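Local coordinates for protein arginyl-trna synthetase (PDB 1IQ0) that probably attaches L-arginine to tRNA(Arg) in an ATP-dependent reaction, as a monomeric class I aminoacyl-tRNA synthetase, at residues Thr300-Ala303 with Lys304-Ala307; Val238-Ser241 with Asp242-Arg245; His359-Ala362 with Leu363-Ala367; Ile306-Gln309 with Phe310-Gly314. All blocks are in the same frame, centred on the assembly; numbering follows the deposited sequence.

Contact 1: Thr300-Ala303 with Lys304-Ala307; sequences TYYA and KDIA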
ATOM      1  N   THR A 300     -18.884  -7.486 -22.220  1.00 28.59           N
ATOM      2  CA  THR A 300     -17.730  -6.602 -22.236  1.00 26.24           C
ATOM      3  C   THR A 300     -16.941  -6.730 -20.936  1.00 26.12           C
ATOM      4  O   THR A 300     -17.448  -7.268 -19.948  1.00 23.59           O
ATOM      5  CB  THR A 300     -18.191  -5.142 -22.401  1.00 46.71           C
ATOM      6  OG1 THR A 300     -17.071  -4.317 -22.721  1.00 51.43           O
ATOM      7  CG2 THR A 300     -18.813  -4.636 -21.113  1.00 42.56           C
ATOM      8  N   TYR A 301     -15.701  -6.239 -20.935  1.00 32.56           N
ATOM      9  CA  TYR A 301     -14.871  -6.273 -19.729  1.00 39.00           C
ATOM     10  C   TYR A 301     -15.487  -5.371 -18.658  1.00 35.55           C
ATOM     11  O   TYR A 301     -15.342  -5.614 -17.458  1.00 32.24           O
ATOM     12  CB  TYR A 301     -13.444  -5.810 -20.039  1.00 62.70           C
ATOM     13  CG  TYR A 301     -12.613  -6.854 -20.742  1.00 76.57           C
ATOM     14  CD1 TYR A 301     -12.917  -7.261 -22.040  1.00 77.32           C
ATOM     15  CD2 TYR A 301     -11.538  -7.463 -20.096  1.00 79.07           C
ATOM     16  CE1 TYR A 301     -12.171  -8.249 -22.675  1.00 79.62           C
ATOM     17  CE2 TYR A 301     -10.788  -8.451 -20.723  1.00 80.82           C
ATOM     18  CZ  TYR A 301     -11.109  -8.840 -22.010  1.00 82.89           C
ATOM     19  OH  TYR A 301     -10.374  -9.823 -22.629  1.00 87.65           O
ATOM     20  N   TYR A 302     -16.176  -4.328 -19.107  1.00 30.07           N
ATOM     21  CA  TYR A 302     -16.837  -3.397 -18.199  1.00 27.83           C
ATOM     22  C   TYR A 302     -17.959  -4.098 -17.433  1.00 22.97           C
ATOM     23  O   TYR A 302     -18.103  -3.911 -16.232  1.00 22.84           O
ATOM     24  CB  TYR A 302     -17.393  -2.205 -18.984  1.00 37.88           C
ATOM     25  CG  TYR A 302     -16.320  -1.253 -19.487  1.00 46.91           C
ATOM     26  CD1 TYR A 302     -16.645  -0.169 -20.307  1.00 47.94           C
ATOM     27  CD2 TYR A 302     -14.983  -1.419 -19.112  1.00 51.66           C
ATOM     28  CE1 TYR A 302     -15.665   0.727 -20.738  1.00 52.97           C
ATOM     29  CE2 TYR A 302     -13.999  -0.532 -19.535  1.00 56.86           C
ATOM     30  CZ  TYR A 302     -14.345   0.538 -20.344  1.00 57.87           C
ATOM     31  OH  TYR A 302     -13.365   1.418 -20.742  1.00 62.29           O
ATOM     32  N   ALA A 303     -18.748  -4.911 -18.129  1.00 25.76           N
ATOM     33  CA  ALA A 303     -19.836  -5.633 -17.485  1.00 22.57           C
ATOM     34  C   ALA A 303     -19.250  -6.610 -16.461  1.00 22.68           C
ATOM     35  O   ALA A 303     -19.759  -6.736 -15.347  1.00 22.73           O
ATOM     36  CB  ALA A 303     -20.666  -6.388 -18.530  1.00 18.46           C
ATOM     37  N   LYS A 304     -18.172  -7.294 -16.836  1.00 22.59           N
ATOM     38  CA  LYS A 304     -17.537  -8.244 -15.928  1.00 23.23           C
ATOM     39  C   LYS A 304     -16.922  -7.550 -14.712  1.00 24.28           C
ATOM     40  O   LYS A 304     -16.960  -8.098 -13.607  1.00 23.80           O
ATOM     41  CB  LYS A 304     -16.477  -9.079 -16.662  1.00 24.25           C
ATOM     42  CG  LYS A 304     -17.066  -9.999 -17.735  1.00 28.36           C
ATOM     43  CD  LYS A 304     -16.093 -11.098 -18.170  1.00 31.06           C
ATOM     44  CE  LYS A 304     -15.729 -12.023 -17.008  1.00 35.61           C
ATOM     45  NZ  LYS A 304     -16.920 -12.665 -16.344  1.00 34.88           N
ATOM     46  N   ASP A 305     -16.358  -6.354 -14.903  1.00 20.26           N
ATOM     47  CA  ASP A 305     -15.776  -5.622 -13.775  1.00 18.07           C
ATOM     48  C   ASP A 305     -16.892  -5.231 -12.813  1.00 15.61           C
ATOM     49  O   ASP A 305     -16.727  -5.293 -11.594  1.00 16.37           O
ATOM     50  CB  ASP A 305     -15.038  -4.359 -14.239  1.00 25.15           C
ATOM     51  CG  ASP A 305     -13.731  -4.672 -14.958  1.00 30.40           C
ATOM     52  OD1 ASP A 305     -13.143  -5.742 -14.688  1.00 31.17           O
ATOM     53  OD2 ASP A 305     -13.284  -3.845 -15.779  1.00 33.29           O
ATOM     54  N   ILE A 306     -18.033  -4.829 -13.366  1.00 18.59           N
ATOM     55  CA  ILE A 306     -19.174  -4.454 -12.539  1.00 17.97           C
ATOM     56  C   ILE A 306     -19.671  -5.645 -11.712  1.00 16.53           C
ATOM     57  O   ILE A 306     -19.895  -5.518 -10.509  1.00 17.94           O
ATOM     58  CB  ILE A 306     -20.333  -3.904 -13.406  1.00 16.79           C
ATOM     59  CG1 ILE A 306     -19.927  -2.555 -14.000  1.00 16.14           C
ATOM     60  CG2 ILE A 306     -21.602  -3.733 -12.559  1.00 18.36           C
ATOM     61  CD1 ILE A 306     -20.868  -2.059 -15.093  1.00 17.36           C
ATOM     62  N   ALA A 307     -19.828  -6.797 -12.359  1.00 19.83           N
ATOM     63  CA  ALA A 307     -20.291  -8.012 -11.689  1.00 16.76           C
ATOM     64  C   ALA A 307     -19.422  -8.340 -10.472  1.00 17.90           C
ATOM     65  O   ALA A 307     -19.928  -8.557  -9.372  1.00 20.23           O
ATOM     66  CB  ALA A 307     -20.271  -9.196 -12.668  1.00 16.29           C
TER

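Contact 2: Val238-Ser241 with Asp242-Arg245; sequences VWES and DIVR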
ATOM      1  N   VAL A 238      -9.459 -15.525  -5.952  1.00 20.78           N
ATOM      2  CA  VAL A 238     -10.703 -15.670  -6.683  1.00 18.24           C
ATOM      3  C   VAL A 238     -10.341 -15.981  -8.127  1.00 20.14           C
ATOM      4  O   VAL A 238      -9.643 -15.206  -8.785  1.00 19.87           O
ATOM      5  CB  VAL A 238     -11.576 -14.395  -6.633  1.00 15.33           C
ATOM      6  CG1 VAL A 238     -12.727 -14.533  -7.608  1.00 10.14           C
ATOM      7  CG2 VAL A 238     -12.139 -14.206  -5.225  1.00 12.46           C
ATOM      8  N   TRP A 239     -10.816 -17.126  -8.606  1.00 20.47           N
ATOM      9  CA  TRP A 239     -10.550 -17.582  -9.964  1.00 17.81           C
ATOM     10  C   TRP A 239     -11.663 -17.204 -10.945  1.00 16.00           C
ATOM     11  O   TRP A 239     -12.852 -17.335 -10.647  1.00 17.36           O
ATOM     12  CB  TRP A 239     -10.349 -19.113  -9.971  1.00 14.57           C
ATOM     13  CG  TRP A 239      -9.179 -19.586  -9.124  1.00 18.93           C
ATOM     14  CD1 TRP A 239      -9.014 -19.402  -7.780  1.00 18.05           C
ATOM     15  CD2 TRP A 239      -8.004 -20.278  -9.576  1.00 19.77           C
ATOM     16  NE1 TRP A 239      -7.816 -19.928  -7.370  1.00 16.24           N
ATOM     17  CE2 TRP A 239      -7.173 -20.470  -8.449  1.00 19.86           C
ATOM     18  CE3 TRP A 239      -7.571 -20.749 -10.824  1.00 19.90           C
ATOM     19  CZ2 TRP A 239      -5.927 -21.116  -8.529  1.00 19.68           C
ATOM     20  CZ3 TRP A 239      -6.332 -21.394 -10.907  1.00 20.19           C
ATOM     21  CH2 TRP A 239      -5.526 -21.568  -9.765  1.00 19.23           C
ATOM     22  N   GLU A 240     -11.266 -16.737 -12.126  1.00 15.09           N
ATOM     23  CA  GLU A 240     -12.220 -16.367 -13.159  1.00 19.12           C
ATOM     24  C   GLU A 240     -13.199 -17.515 -13.450  1.00 24.68           C
ATOM     25  O   GLU A 240     -14.405 -17.285 -13.587  1.00 24.21           O
ATOM     26  CB  GLU A 240     -11.470 -15.970 -14.437  1.00 14.97           C
ATOM     27  CG  GLU A 240     -12.372 -15.604 -15.617  1.00 16.68           C
ATOM     28  CD  GLU A 240     -13.294 -14.430 -15.316  1.00 23.56           C
ATOM     29  OE1 GLU A 240     -12.878 -13.501 -14.595  1.00 23.31           O
ATOM     30  OE2 GLU A 240     -14.430 -14.425 -15.814  1.00 19.09           O
ATOM     31  N   SER A 241     -12.697 -18.746 -13.551  1.00 17.38           N
ATOM     32  CA  SER A 241     -13.586 -19.883 -13.820  1.00 16.29           C
ATOM     33  C   SER A 241     -14.641 -20.063 -12.727  1.00 17.07           C
ATOM     34  O   SER A 241     -15.752 -20.517 -13.006  1.00 16.84           O
ATOM     35  CB  SER A 241     -12.788 -21.184 -14.012  1.00 18.57           C
ATOM     36  OG  SER A 241     -11.974 -21.483 -12.899  1.00 20.45           O
ATOM     37  N   ASP A 242     -14.305 -19.721 -11.485  1.00 19.99           N
ATOM     38  CA  ASP A 242     -15.286 -19.818 -10.397  1.00 21.49           C
ATOM     39  C   ASP A 242     -16.277 -18.656 -10.518  1.00 22.74           C
ATOM     40  O   ASP A 242     -17.453 -18.795 -10.184  1.00 22.00           O
ATOM     41  CB  ASP A 242     -14.597 -19.779  -9.031  1.00 13.59           C
ATOM     42  CG  ASP A 242     -13.827 -21.055  -8.737  1.00 17.05           C
ATOM     43  OD1 ASP A 242     -12.724 -20.977  -8.150  1.00 17.02           O
ATOM     44  OD2 ASP A 242     -14.332 -22.136  -9.093  1.00 16.29           O
ATOM     45  N   ILE A 243     -15.799 -17.508 -10.995  1.00 18.71           N
ATOM     46  CA  ILE A 243     -16.670 -16.350 -11.180  1.00 19.32           C
ATOM     47  C   ILE A 243     -17.725 -16.693 -12.243  1.00 20.51           C
ATOM     48  O   ILE A 243     -18.882 -16.288 -12.142  1.00 20.03           O
ATOM     49  CB  ILE A 243     -15.859 -15.096 -11.619  1.00 17.15           C
ATOM     50  CG1 ILE A 243     -15.139 -14.495 -10.407  1.00 14.32           C
ATOM     51  CG2 ILE A 243     -16.780 -14.071 -12.280  1.00 15.77           C
ATOM     52  CD1 ILE A 243     -14.316 -13.224 -10.716  1.00 13.43           C
ATOM     53  N   VAL A 244     -17.316 -17.450 -13.258  1.00 15.63           N
ATOM     54  CA  VAL A 244     -18.229 -17.864 -14.321  1.00 16.13           C
ATOM     55  C   VAL A 244     -19.273 -18.844 -13.768  1.00 16.20           C
ATOM     56  O   VAL A 244     -20.471 -18.687 -14.012  1.00 18.92           O
ATOM     57  CB  VAL A 244     -17.453 -18.529 -15.500  1.00 23.04           C
ATOM     58  CG1 VAL A 244     -18.435 -19.190 -16.495  1.00 20.41           C
ATOM     59  CG2 VAL A 244     -16.614 -17.472 -16.227  1.00 23.26           C
ATOM     60  N   ARG A 245     -18.820 -19.841 -13.012  1.00 26.02           N
ATOM     61  CA  ARG A 245     -19.726 -20.826 -12.428  1.00 29.03           C
ATOM     62  C   ARG A 245     -20.730 -20.169 -11.482  1.00 30.43           C
ATOM     63  O   ARG A 245     -21.889 -20.585 -11.407  1.00 30.10           O
ATOM     64  CB  ARG A 245     -18.941 -21.905 -11.657  1.00 22.04           C
ATOM     65  CG  ARG A 245     -19.795 -23.120 -11.246  1.00 27.49           C
ATOM     66  CD  ARG A 245     -19.011 -24.186 -10.469  1.00 29.24           C
ATOM     67  NE  ARG A 245     -17.664 -24.380 -11.007  1.00 35.92           N
ATOM     68  CZ  ARG A 245     -16.595 -23.677 -10.626  1.00 40.97           C
ATOM     69  NH1 ARG A 245     -16.716 -22.732  -9.692  1.00 42.73           N
ATOM     70  NH2 ARG A 245     -15.411 -23.899 -11.189  1.00 32.36           N
TER

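Contact 3: His359-Ala362 with Leu363-Ala367; sequences HPQA and LVRAA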
ATOM      1  N   HIS A 359      -9.215   0.617 -16.024  1.00 73.36           N
ATOM      2  CA  HIS A 359     -10.557   0.992 -16.457  1.00 73.79           C
ATOM      3  C   HIS A 359     -11.004   2.202 -15.636  1.00 72.18           C
ATOM      4  O   HIS A 359     -10.635   2.340 -14.468  1.00 72.48           O
ATOM      5  CB  HIS A 359     -11.534  -0.167 -16.239  1.00 96.20           C
ATOM      6  CG  HIS A 359     -11.115  -1.447 -16.895  1.00100.17           C
ATOM      7  ND1 HIS A 359      -9.976  -2.132 -16.532  1.00102.14           N
ATOM      8  CD2 HIS A 359     -11.692  -2.175 -17.881  1.00101.89           C
ATOM      9  CE1 HIS A 359      -9.869  -3.226 -17.265  1.00101.82           C
ATOM     10  NE2 HIS A 359     -10.898  -3.276 -18.091  1.00100.84           N
ATOM     11  N   PRO A 360     -11.810   3.093 -16.234  1.00 69.05           N
ATOM     12  CA  PRO A 360     -12.297   4.293 -15.544  1.00 67.82           C
ATOM     13  C   PRO A 360     -13.177   4.008 -14.323  1.00 67.19           C
ATOM     14  O   PRO A 360     -14.158   3.269 -14.414  1.00 66.31           O
ATOM     15  CB  PRO A 360     -13.051   5.034 -16.644  1.00 82.41           C
ATOM     16  CG  PRO A 360     -13.587   3.917 -17.485  1.00 82.29           C
ATOM     17  CD  PRO A 360     -12.394   2.994 -17.584  1.00 82.79           C
ATOM     18  N   GLN A 361     -12.818   4.603 -13.187  1.00 73.21           N
ATOM     19  CA  GLN A 361     -13.576   4.427 -11.950  1.00 71.03           C
ATOM     20  C   GLN A 361     -15.023   4.830 -12.181  1.00 66.58           C
ATOM     21  O   GLN A 361     -15.933   4.356 -11.496  1.00 66.54           O
ATOM     22  CB  GLN A 361     -12.986   5.283 -10.827  1.00116.05           C
ATOM     23  CG  GLN A 361     -11.615   4.838 -10.351  1.00121.07           C
ATOM     24  CD  GLN A 361     -11.097   5.680  -9.200  1.00124.48           C
ATOM     25  OE1 GLN A 361     -11.748   5.796  -8.161  1.00125.64           O
ATOM     26  NE2 GLN A 361      -9.920   6.270  -9.378  1.00124.93           N
ATOM     27  N   ALA A 362     -15.226   5.713 -13.152  1.00 50.10           N
ATOM     28  CA  ALA A 362     -16.554   6.193 -13.498  1.00 46.14           C
ATOM     29  C   ALA A 362     -17.504   5.026 -13.774  1.00 42.40           C
ATOM     30  O   ALA A 362     -18.692   5.095 -13.450  1.00 41.12           O
ATOM     31  CB  ALA A 362     -16.473   7.104 -14.722  1.00 41.02           C
ATOM     32  N   LEU A 363     -16.970   3.963 -14.376  1.00 38.49           N
ATOM     33  CA  LEU A 363     -17.751   2.771 -14.711  1.00 34.42           C
ATOM     34  C   LEU A 363     -18.440   2.128 -13.509  1.00 30.87           C
ATOM     35  O   LEU A 363     -19.668   2.096 -13.442  1.00 29.20           O
ATOM     36  CB  LEU A 363     -16.863   1.717 -15.390  1.00 39.98           C
ATOM     37  CG  LEU A 363     -17.490   0.330 -15.625  1.00 40.21           C
ATOM     38  CD1 LEU A 363     -18.517   0.377 -16.754  1.00 33.38           C
ATOM     39  CD2 LEU A 363     -16.392  -0.660 -15.958  1.00 39.46           C
ATOM     40  N   VAL A 364     -17.661   1.606 -12.566  1.00 27.69           N
ATOM     41  CA  VAL A 364     -18.260   0.952 -11.404  1.00 27.27           C
ATOM     42  C   VAL A 364     -18.998   1.953 -10.538  1.00 28.08           C
ATOM     43  O   VAL A 364     -20.034   1.633  -9.947  1.00 30.75           O
ATOM     44  CB  VAL A 364     -17.204   0.211 -10.543  1.00 39.88           C
ATOM     45  CG1 VAL A 364     -16.373  -0.703 -11.419  1.00 37.95           C
ATOM     46  CG2 VAL A 364     -16.340   1.203  -9.806  1.00 37.33           C
ATOM     47  N   ARG A 365     -18.465   3.168 -10.473  1.00 33.28           N
ATOM     48  CA  ARG A 365     -19.083   4.231  -9.691  1.00 35.25           C
ATOM     49  C   ARG A 365     -20.519   4.411 -10.161  1.00 34.24           C
ATOM     50  O   ARG A 365     -21.461   4.329  -9.371  1.00 33.42           O
ATOM     51  CB  ARG A 365     -18.321   5.547  -9.880  1.00 67.63           C
ATOM     52  CG  ARG A 365     -17.549   6.023  -8.657  1.00 77.76           C
ATOM     53  CD  ARG A 365     -16.394   5.093  -8.309  1.00 81.21           C
ATOM     54  NE  ARG A 365     -15.695   5.517  -7.095  1.00 86.13           N
ATOM     55  CZ  ARG A 365     -15.037   6.666  -6.965  1.00 87.29           C
ATOM     56  NH1 ARG A 365     -14.978   7.522  -7.977  1.00 86.42           N
ATOM     57  NH2 ARG A 365     -14.437   6.962  -5.818  1.00 84.10           N
ATOM     58  N   ALA A 366     -20.674   4.646 -11.461  1.00 30.28           N
ATOM     59  CA  ALA A 366     -21.987   4.850 -12.060  1.00 28.42           C
ATOM     60  C   ALA A 366     -22.852   3.608 -11.928  1.00 28.72           C
ATOM     61  O   ALA A 366     -24.054   3.710 -11.681  1.00 30.26           O
ATOM     62  CB  ALA A 366     -21.836   5.223 -13.533  1.00 42.03           C
ATOM     63  N   ALA A 367     -22.236   2.437 -12.097  1.00 30.72           N
ATOM     64  CA  ALA A 367     -22.965   1.182 -12.000  1.00 26.30           C
ATOM     65  C   ALA A 367     -23.513   1.002 -10.589  1.00 28.80           C
ATOM     66  O   ALA A 367     -24.675   0.618 -10.406  1.00 28.64           O
ATOM     67  CB  ALA A 367     -22.060   0.013 -12.378  1.00 20.06           C
TER

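Contact 4: Ile306-Gln309 with Phe310-Gly314; sequences IAFQ and FWKMG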
ATOM      1  N   ILE A 306     -18.033  -4.829 -13.366  1.00 18.59           N
ATOM      2  CA  ILE A 306     -19.174  -4.454 -12.539  1.00 17.97           C
ATOM      3  C   ILE A 306     -19.671  -5.645 -11.712  1.00 16.53           C
ATOM      4  O   ILE A 306     -19.895  -5.518 -10.509  1.00 17.94           O
ATOM      5  CB  ILE A 306     -20.333  -3.904 -13.406  1.00 16.79           C
ATOM      6  CG1 ILE A 306     -19.927  -2.555 -14.000  1.00 16.14           C
ATOM      7  CG2 ILE A 306     -21.602  -3.733 -12.559  1.00 18.36           C
ATOM      8  CD1 ILE A 306     -20.868  -2.059 -15.093  1.00 17.36           C
ATOM      9  N   ALA A 307     -19.828  -6.797 -12.359  1.00 19.83           N
ATOM     10  CA  ALA A 307     -20.291  -8.012 -11.689  1.00 16.76           C
ATOM     11  C   ALA A 307     -19.422  -8.340 -10.472  1.00 17.90           C
ATOM     12  O   ALA A 307     -19.928  -8.557  -9.372  1.00 20.23           O
ATOM     13  CB  ALA A 307     -20.271  -9.196 -12.668  1.00 16.29           C
ATOM     14  N   PHE A 308     -18.111  -8.373 -10.693  1.00 15.03           N
ATOM     15  CA  PHE A 308     -17.138  -8.676  -9.651  1.00 15.40           C
ATOM     16  C   PHE A 308     -17.197  -7.635  -8.525  1.00 15.42           C
ATOM     17  O   PHE A 308     -17.150  -7.983  -7.349  1.00 17.57           O
ATOM     18  CB  PHE A 308     -15.735  -8.735 -10.277  1.00 19.44           C
ATOM     19  CG  PHE A 308     -14.677  -9.318  -9.373  1.00 18.60           C
ATOM     20  CD1 PHE A 308     -14.984 -10.332  -8.474  1.00 19.13           C
ATOM     21  CD2 PHE A 308     -13.350  -8.893  -9.476  1.00 17.83           C
ATOM     22  CE1 PHE A 308     -13.982 -10.919  -7.691  1.00 18.38           C
ATOM     23  CE2 PHE A 308     -12.348  -9.474  -8.701  1.00 18.00           C
ATOM     24  CZ  PHE A 308     -12.664 -10.488  -7.809  1.00 15.04           C
ATOM     25  N   GLN A 309     -17.294  -6.360  -8.888  1.00 20.64           N
ATOM     26  CA  GLN A 309     -17.391  -5.292  -7.893  1.00 20.03           C
ATOM     27  C   GLN A 309     -18.637  -5.515  -7.032  1.00 21.13           C
ATOM     28  O   GLN A 309     -18.605  -5.312  -5.823  1.00 20.38           O
ATOM     29  CB  GLN A 309     -17.502  -3.929  -8.581  1.00 21.09           C
ATOM     30  CG  GLN A 309     -17.571  -2.735  -7.632  1.00 17.51           C
ATOM     31  CD  GLN A 309     -16.267  -2.511  -6.878  1.00 21.85           C
ATOM     32  OE1 GLN A 309     -15.183  -2.671  -7.437  1.00 23.76           O
ATOM     33  NE2 GLN A 309     -16.371  -2.123  -5.610  1.00 19.59           N
ATOM     34  N   PHE A 310     -19.734  -5.919  -7.665  1.00 17.84           N
ATOM     35  CA  PHE A 310     -20.980  -6.170  -6.949  1.00 15.75           C
ATOM     36  C   PHE A 310     -20.816  -7.267  -5.897  1.00 17.54           C
ATOM     37  O   PHE A 310     -21.347  -7.160  -4.791  1.00 22.96           O
ATOM     38  CB  PHE A 310     -22.096  -6.550  -7.933  1.00 14.11           C
ATOM     39  CG  PHE A 310     -22.765  -5.367  -8.597  1.00 19.79           C
ATOM     40  CD1 PHE A 310     -23.894  -5.550  -9.394  1.00 19.01           C
ATOM     41  CD2 PHE A 310     -22.278  -4.073  -8.421  1.00 20.83           C
ATOM     42  CE1 PHE A 310     -24.531  -4.471 -10.006  1.00 23.20           C
ATOM     43  CE2 PHE A 310     -22.911  -2.983  -9.032  1.00 19.86           C
ATOM     44  CZ  PHE A 310     -24.042  -3.184  -9.826  1.00 17.52           C
ATOM     45  N   TRP A 311     -20.075  -8.317  -6.243  1.00 21.78           N
ATOM     46  CA  TRP A 311     -19.845  -9.418  -5.318  1.00 19.30           C
ATOM     47  C   TRP A 311     -18.981  -8.946  -4.155  1.00 21.78           C
ATOM     48  O   TRP A 311     -19.250  -9.269  -3.005  1.00 24.27           O
ATOM     49  CB  TRP A 311     -19.147 -10.582  -6.025  1.00 12.87           C
ATOM     50  CG  TRP A 311     -18.679 -11.649  -5.067  1.00 15.25           C
ATOM     51  CD1 TRP A 311     -19.431 -12.647  -4.505  1.00 15.64           C
ATOM     52  CD2 TRP A 311     -17.363 -11.778  -4.507  1.00 17.14           C
ATOM     53  NE1 TRP A 311     -18.660 -13.388  -3.628  1.00 16.89           N
ATOM     54  CE2 TRP A 311     -17.391 -12.873  -3.612  1.00 13.70           C
ATOM     55  CE3 TRP A 311     -16.166 -11.069  -4.673  1.00 17.67           C
ATOM     56  CZ2 TRP A 311     -16.266 -13.275  -2.885  1.00 16.13           C
ATOM     57  CZ3 TRP A 311     -15.044 -11.468  -3.951  1.00 13.09           C
ATOM     58  CH2 TRP A 311     -15.103 -12.559  -3.068  1.00 16.20           C
ATOM     59  N   LYS A 312     -17.940  -8.180  -4.463  1.00 18.32           N
ATOM     60  CA  LYS A 312     -17.036  -7.666  -3.435  1.00 17.62           C
ATOM     61  C   LYS A 312     -17.788  -6.900  -2.355  1.00 19.87           C
ATOM     62  O   LYS A 312     -17.454  -6.999  -1.173  1.00 21.42           O
ATOM     63  CB  LYS A 312     -15.987  -6.738  -4.056  1.00 15.08           C
ATOM     64  CG  LYS A 312     -14.930  -7.431  -4.914  1.00 14.80           C
ATOM     65  CD  LYS A 312     -13.882  -6.422  -5.383  1.00 14.10           C
ATOM     66  CE  LYS A 312     -12.721  -7.089  -6.119  1.00 14.77           C
ATOM     67  NZ  LYS A 312     -11.777  -6.041  -6.623  1.00 15.47           N
ATOM     68  N   MET A 313     -18.802  -6.138  -2.763  1.00 20.70           N
ATOM     69  CA  MET A 313     -19.576  -5.350  -1.812  1.00 19.67           C
ATOM     70  C   MET A 313     -20.855  -6.033  -1.317  1.00 21.68           C
ATOM     71  O   MET A 313     -21.704  -5.392  -0.706  1.00 22.56           O
ATOM     72  CB  MET A 313     -19.884  -3.965  -2.410  1.00 16.81           C
ATOM     73  CG  MET A 313     -18.607  -3.128  -2.647  1.00 14.64           C
ATOM     74  SD  MET A 313     -18.853  -1.542  -3.473  1.00 22.15           S
ATOM     75  CE  MET A 313     -17.773  -0.435  -2.447  1.00 17.54           C
ATOM     76  N   GLY A 314     -20.986  -7.329  -1.582  1.00 21.44           N
ATOM     77  CA  GLY A 314     -22.143  -8.071  -1.105  1.00 20.48           C
ATOM     78  C   GLY A 314     -23.453  -7.900  -1.844  1.00 20.65           C
ATOM     79  O   GLY A 314     -24.489  -8.401  -1.407  1.00 20.92           O
TER
HETATM   80  O   HOH W   1     -13.275  -4.449  -8.284  1.00 25.40           O

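Contact 1: Thr300-Ala303 with Lys304-Ala307
D305 folds its carboxylate back over the carbonyl of Y301, one turn earlier in the same helix. Its CB stands 3.5 Å from Y301 O, and CG comes closer, 3.1 Å from Y301 O. Beyond it OD2 lies 3.2 Å from Y301 O; both are acceptors, so this approach is packing without a bond. CG sits beside the backbone N and opposite the carbonyl carbon (chi1 -72°), which turns the acid toward the start of the helix. There OD2 also reaches the edge of the Y302 ring, near its plane, with Y302 CD2 and D305 OD2 4.5 Å apart. The same Y301 O takes the main-chain D305 N-H at 2.8 Å. K304 starts likewise, its CG 3.5 Å from T300 O, but then bends at chi3 and chi4 and carries NZ off to a salt bridge with E240. I306 lays CG1 3.2 Å from Y302 O. T300 holds the N-cap position, and the i-to-i+4 bonds starting at its carbonyl make this the opening of helix 301-312 in the class I catalytic domain. A303 and A307 pack on helix 248-256, Y302 and I306 rest on helix 361-370, and T300 pairs by backbone with L292, just past strand 289-291.

Contact 2: Val238-Ser241 with Asp242-Arg245
V238 and I243 cross at about a right angle, methyl against chain: V238 CG1 lies 3.7 Å from I243 CG1. CG1 of V238 is held opposite its own backbone N (chi1 170°), which points it at I243, whose CD1 is also 3.7 Å from V238 CG1. W239 and D242 instead lie side by side and point the same way, with the indole and carboxylate planes turned 65° apart; D242 OD1 approaches W239 CB to 3.5 Å and stands obliquely to the ring. OD1 is held by R213 and S335 as well, and R213 makes a cation-pi contact with W239. The backbone here passes directly from parallel strand 236-239, beside strand 141-149 in the main sheet of the HUP-type catalytic domain, into helix 240-245, with W239 at the N-cap position. W239 O serves two amides at this junction: I243 N at 3.0 Å, in the carbonyl plane, and D242 N through a weak, bent bond. The other oxygen, D242 OD2, offers its anti lone pair to R245 NH1 in a salt bridge of 2.5 Å, short enough that its exact length is uncertain, lying nearly in the guanidinium plane, while R245 NH2 adds a weak bond to the same oxygen. One face of that guanidinium has S241 O 3.6 Å above it, near the rim. E240 bends at chi2, and its OE2 comes 3.8 Å from V244 CG2; Y148 holds OE1, K304 is the partner of OE2, and S241 OG bonds D151.

Contact 3: His359-Ala362 with Leu363-Ala367
The N-terminal turn of helix 361-370 is held by backbone bonds, and one pair of long side chains, Q361 and R365, packs along it. These run alongside each other and point the same way, with amide and guanidinium planes 52° apart. Q361 OE1 sits over the centre of one face of the R365 guanidinium, 3.6 Å from R365 CZ, meeting its flat side. Q361 is poorly ordered, which makes this placing approximate. R365 CB lies 3.1 Å from Q361 O, where the helical backbone puts it; the first torsion (-110°, off the staggered values) and the bend at chi2 set the rest of the chain beside Q361, with R365 CD 3.3 Å from Q361 O. That carbonyl also receives R365 N at 3.0 Å, almost in line with its bond. The turn follows the loop after strand 348-354 of the class I catalytic domain, and P360 precedes it: P360 O takes L363 N at 2.9 Å, an i-to-i+3 bond from above the carbonyl plane. A362 O then takes A366 N at 2.8 Å. Around it, L363 touches F290 of strand 289-291, A366 packs on A278, V281 and I282, and V364 and R365 reach A380 of strand 380-390.

Contact 4: Ile306-Gln309 with Phe310-Gly314
I306 and F310 lie side by side along the helix, and the ring turns a face to the methyl: I306 CG2 is 3.8 Å from the F310 ring centroid, a CH-pi contact close to the ring normal. A second CH-pi contact puts K312 CE over one face of F308, with F308 CE2 3.5 Å away, near the rim. F308 and W311 run alongside with planes only 7° apart, but they have slid past each other; contact is limited to the neighbourhood of F308 CE1 and W311 CE3, 3.7 Å apart. Q309, bent at chi2, has its amide gripped from both ends: NE2 hydrogen-bonds T349 OG1 and also makes a weak bond to M313 SD, 3.3 Å away, and OE1 accepts a hydrogen bond from a water 2.7 Å away, which in turn accepts one from K312 NZ. These bonds should fix which end of the amide is which. Through this turn helix 301-312 comes to its close in a Schellman motif, with G314 at positive phi (77°) as C-prime. Further out, the extended K312 chain carries NZ to a salt bridge with E108 of strand 104-108, and W311 NE1 bonds weakly to Y342 O. W311 also packs on L248 and F310 on L255 of helix 248-256, whereas F310 and M313 meet L368 of helix 361-370.

How the contacts relate
From the N terminus contact 2 comes first, closing the turn from strand 236-239 into helix 240-245. Contacts 1 and 4 follow as successive turns of helix 301-312, sharing I306 and A307, and contact 3 opens helix 361-370. All are local, in series but for the overlap of 1 and 4; none nests or crosses. K304 NZ and E240 OE2 join contacts 1 and 2 by a salt bridge, and F308 and W311 of contact 4 press on V238, F308 also on I243. Another side of helix 301-312 meets helix 361-370 and the loop before it, with H359 against D305 and Y302, and I306 against L363 and A367. The shared helix thus lies between the other two.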